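Local coordinates for amine oxidase domain-containing protein (Pyrococcus furiosus, PDB 3NRN) that is probably an oxidoreductase of the flavin-containing amine oxidase family and binds adenosine monophosphate, at residues R38-P43 with G187-I192. Residues are numbered along the deposited sequence; the frame is centred on the assembly and turned at random.
With AMP (adenosine monophosphate), chain B.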
loop_
_atom_site.group_PDB
_atom_site.type_symbol
_atom_site.label_atom_id
_atom_site.label_comp_id
_atom_site.label_asym_id
_atom_site.label_seq_id
_atom_site.Cartn_x
_atom_site.Cartn_y
_atom_site.Cartn_z
ATOM N N ARG A 38 -5.428 0.003 8.302
ATOM C CA ARG A 38 -4.668 1.156 7.853
ATOM C C ARG A 38 -5.097 1.678 6.489
ATOM O O ARG A 38 -4.335 2.365 5.808
ATOM C CB ARG A 38 -3.174 0.823 7.850
ATOM C CG ARG A 38 -2.652 0.403 9.226
ATOM C CD ARG A 38 -1.150 0.582 9.327
ATOM N NE ARG A 38 -0.449 -0.087 8.238
ATOM C CZ ARG A 38 -0.360 -1.403 8.104
ATOM N NH1 ARG A 38 -0.921 -2.193 8.998
ATOM N NH2 ARG A 38 0.280 -1.929 7.069
ATOM N N PHE A 39 -6.324 1.360 6.097
ATOM C CA PHE A 39 -6.845 1.820 4.821
ATOM C C PHE A 39 -8.272 2.348 4.979
ATOM O O PHE A 39 -9.184 1.897 4.295
ATOM C CB PHE A 39 -6.830 0.684 3.796
ATOM C CG PHE A 39 -7.039 1.140 2.382
ATOM C CD1 PHE A 39 -6.026 1.804 1.697
ATOM C CD2 PHE A 39 -8.247 0.902 1.727
ATOM C CE1 PHE A 39 -6.207 2.222 0.384
ATOM C CE2 PHE A 39 -8.440 1.321 0.413
ATOM C CZ PHE A 39 -7.416 1.980 -0.259
ATOM N N THR A 40 -8.464 3.293 5.894
ATOM C CA THR A 40 -9.782 3.885 6.101
ATOM C C THR A 40 -9.635 5.364 6.484
ATOM O O THR A 40 -8.524 5.903 6.462
ATOM C CB THR A 40 -10.583 3.111 7.179
ATOM O OG1 THR A 40 -11.946 3.540 7.153
ATOM C CG2 THR A 40 -10.012 3.344 8.565
ATOM N N ASN A 41 -10.735 6.025 6.830
ATOM C CA ASN A 41 -10.670 7.447 7.161
ATOM C C ASN A 41 -10.468 7.805 8.625
ATOM O O ASN A 41 -10.851 7.061 9.532
ATOM C CB ASN A 41 -11.916 8.158 6.637
ATOM C CG ASN A 41 -11.944 8.230 5.130
ATOM O OD1 ASN A 41 -11.186 7.537 4.452
ATOM N ND2 ASN A 41 -12.831 9.063 4.591
ATOM N N LEU A 42 -9.853 8.962 8.837
ATOM C CA LEU A 42 -9.587 9.466 10.172
ATOM C C LEU A 42 -10.083 10.906 10.278
ATOM O O LEU A 42 -9.357 11.842 9.942
ATOM C CB LEU A 42 -8.085 9.420 10.470
ATOM C CG LEU A 42 -7.640 10.012 11.813
ATOM C CD1 LEU A 42 -8.133 9.137 12.968
ATOM C CD2 LEU A 42 -6.127 10.116 11.838
ATOM N N PRO A 43 -11.339 11.096 10.720
ATOM C CA PRO A 43 -11.901 12.442 10.862
ATOM C C PRO A 43 -10.979 13.231 11.787
ATOM O O PRO A 43 -10.576 12.731 12.834
ATOM C CB PRO A 43 -13.267 12.179 11.491
ATOM C CG PRO A 43 -13.643 10.840 10.915
ATOM C CD PRO A 43 -12.344 10.071 11.059
ATOM N N GLY A 187 -12.301 9.033 -0.076
ATOM C CA GLY A 187 -11.141 8.565 0.662
ATOM C C GLY A 187 -11.066 7.050 0.723
ATOM O O GLY A 187 -11.868 6.360 0.092
ATOM N N CYS A 188 -10.105 6.530 1.482
ATOM C CA CYS A 188 -9.930 5.088 1.619
ATOM C C CYS A 188 -11.192 4.393 2.133
ATOM O O CYS A 188 -11.496 3.273 1.728
ATOM C CB CYS A 188 -8.771 4.772 2.572
ATOM S SG CYS A 188 -7.134 5.303 2.008
ATOM N N LYS A 189 -11.918 5.051 3.030
ATOM C CA LYS A 189 -13.129 4.461 3.596
ATOM C C LYS A 189 -14.156 4.043 2.545
ATOM O O LYS A 189 -14.946 3.116 2.774
ATOM C CB LYS A 189 -13.779 5.427 4.590
ATOM C CG LYS A 189 -14.874 4.778 5.451
ATOM C CD LYS A 189 -15.319 5.701 6.593
ATOM C CE LYS A 189 -16.394 5.053 7.467
ATOM N NZ LYS A 189 -17.596 4.674 6.669
ATOM N N ALA A 190 -14.148 4.714 1.396
ATOM C CA ALA A 190 -15.101 4.388 0.336
ATOM C C ALA A 190 -14.930 2.928 -0.067
ATOM O O ALA A 190 -15.900 2.210 -0.290
ATOM C CB ALA A 190 -14.883 5.292 -0.871
ATOM N N VAL A 191 -13.684 2.488 -0.141
ATOM C CA VAL A 191 -13.401 1.113 -0.509
ATOM C C VAL A 191 -13.855 0.152 0.588
ATOM O O VAL A 191 -14.465 -0.887 0.321
ATOM C CB VAL A 191 -11.898 0.940 -0.755
ATOM C CG1 VAL A 191 -11.550 -0.532 -0.902
ATOM C CG2 VAL A 191 -11.509 1.712 -2.004
ATOM N N ILE A 192 -13.551 0.512 1.825
ATOM C CA ILE A 192 -13.905 -0.305 2.966
ATOM C C ILE A 192 -15.414 -0.496 3.067
ATOM O O ILE A 192 -15.885 -1.607 3.308
ATOM C CB ILE A 192 -13.394 0.332 4.271
ATOM C CG1 ILE A 192 -11.875 0.540 4.191
ATOM C CG2 ILE A 192 -13.789 -0.535 5.455
ATOM C CD1 ILE A 192 -11.063 -0.730 3.956
HETATM P P AMP B . -4.026 -3.808 8.415
HETATM O O1P AMP B . -3.936 -5.031 7.526
HETATM O O2P AMP B . -2.757 -3.703 9.257
HETATM O O3P AMP B . -4.489 -2.583 7.733
HETATM O "O5'" AMP B . -5.145 -4.330 9.432
HETATM C "C5'" AMP B . -5.031 -5.644 9.990
HETATM C "C4'" AMP B . -6.233 -5.718 10.922
HETATM O "O4'" AMP B . -6.102 -6.784 11.868
HETATM C "C3'" AMP B . -6.483 -4.456 11.730
HETATM O "O3'" AMP B . -7.850 -4.108 11.427
HETATM C "C2'" AMP B . -6.288 -4.931 13.185
HETATM O "O2'" AMP B . -7.095 -4.276 14.183
HETATM C "C1'" AMP B . -6.699 -6.387 13.058
HETATM N N9 AMP B . -6.058 -7.309 14.017
HETATM C C8 AMP B . -4.767 -7.304 14.441
HETATM N N7 AMP B . -4.549 -8.369 15.256
HETATM C C5 AMP B . -5.678 -9.090 15.287
HETATM C C6 AMP B . -6.093 -10.322 15.973
HETATM N N6 AMP B . -5.191 -10.960 16.768
HETATM N N1 AMP B . -7.362 -10.743 15.754
HETATM C C2 AMP B . -8.217 -10.075 14.904
HETATM N N3 AMP B . -7.926 -8.903 14.283
HETATM C C4 AMP B . -6.682 -8.396 14.461
#
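F39 lays one face of its ring against C188, which leads into the helix of K189 to I192. Its CG is anti to the backbone N (chi1 -166°), which swings the ring in beside the helix. From F39 CB the chain turns to the ring, where F39 CG and F39 CD2 each lie 4.0 Å from C188 CB. That carbon stands almost exactly over the ring centre in a CH-pi contact. On the CD1 side the C188 sulfur takes over, with SG 3.6 Å from F39 CE1, a sulfur-aromatic contact over the same face, offset toward the rim. The ring edge at CD2 and CE2 meets aliphatic carbon near its plane: F39 CD2 faces I192 CD1, and F39 CE2 sits 3.7 Å from V191 CB. The tip, CZ, is again nearest the C188 sulfur. I192 also packs on the F39 carbonyl oxygen. L10 of helix 10-21 touches both F39 and V191. An alanine in place of F39 would probably leave C188 SG without its aromatic partner and open a gap beside V191 and L10.

N41 makes the polar link. Its OD1 accepts the backbone N-H of K189 at 3.0 Å, nearly straight at the hydrogen (162°), although the donor stands well above the carbonyl plane. N41 ND2 is held by Q48 and the carbonyl of G186, which fixes the turn of the amide. The K189 chain runs alongside T40, and its NZ pairs with D193.

Next to F39, R38 N gives a straight hydrogen bond of 2.8 Å to AMP O3P. Helix 10-21 carries part of a GxGxxG sequence, consistent with a Rossmann-type nucleotide-binding fold, as in flavin amine oxidases. The apolar grip on F39, with the N41 hydrogen bond, probably helps to position the adjoining R38 N-H for the phosphate.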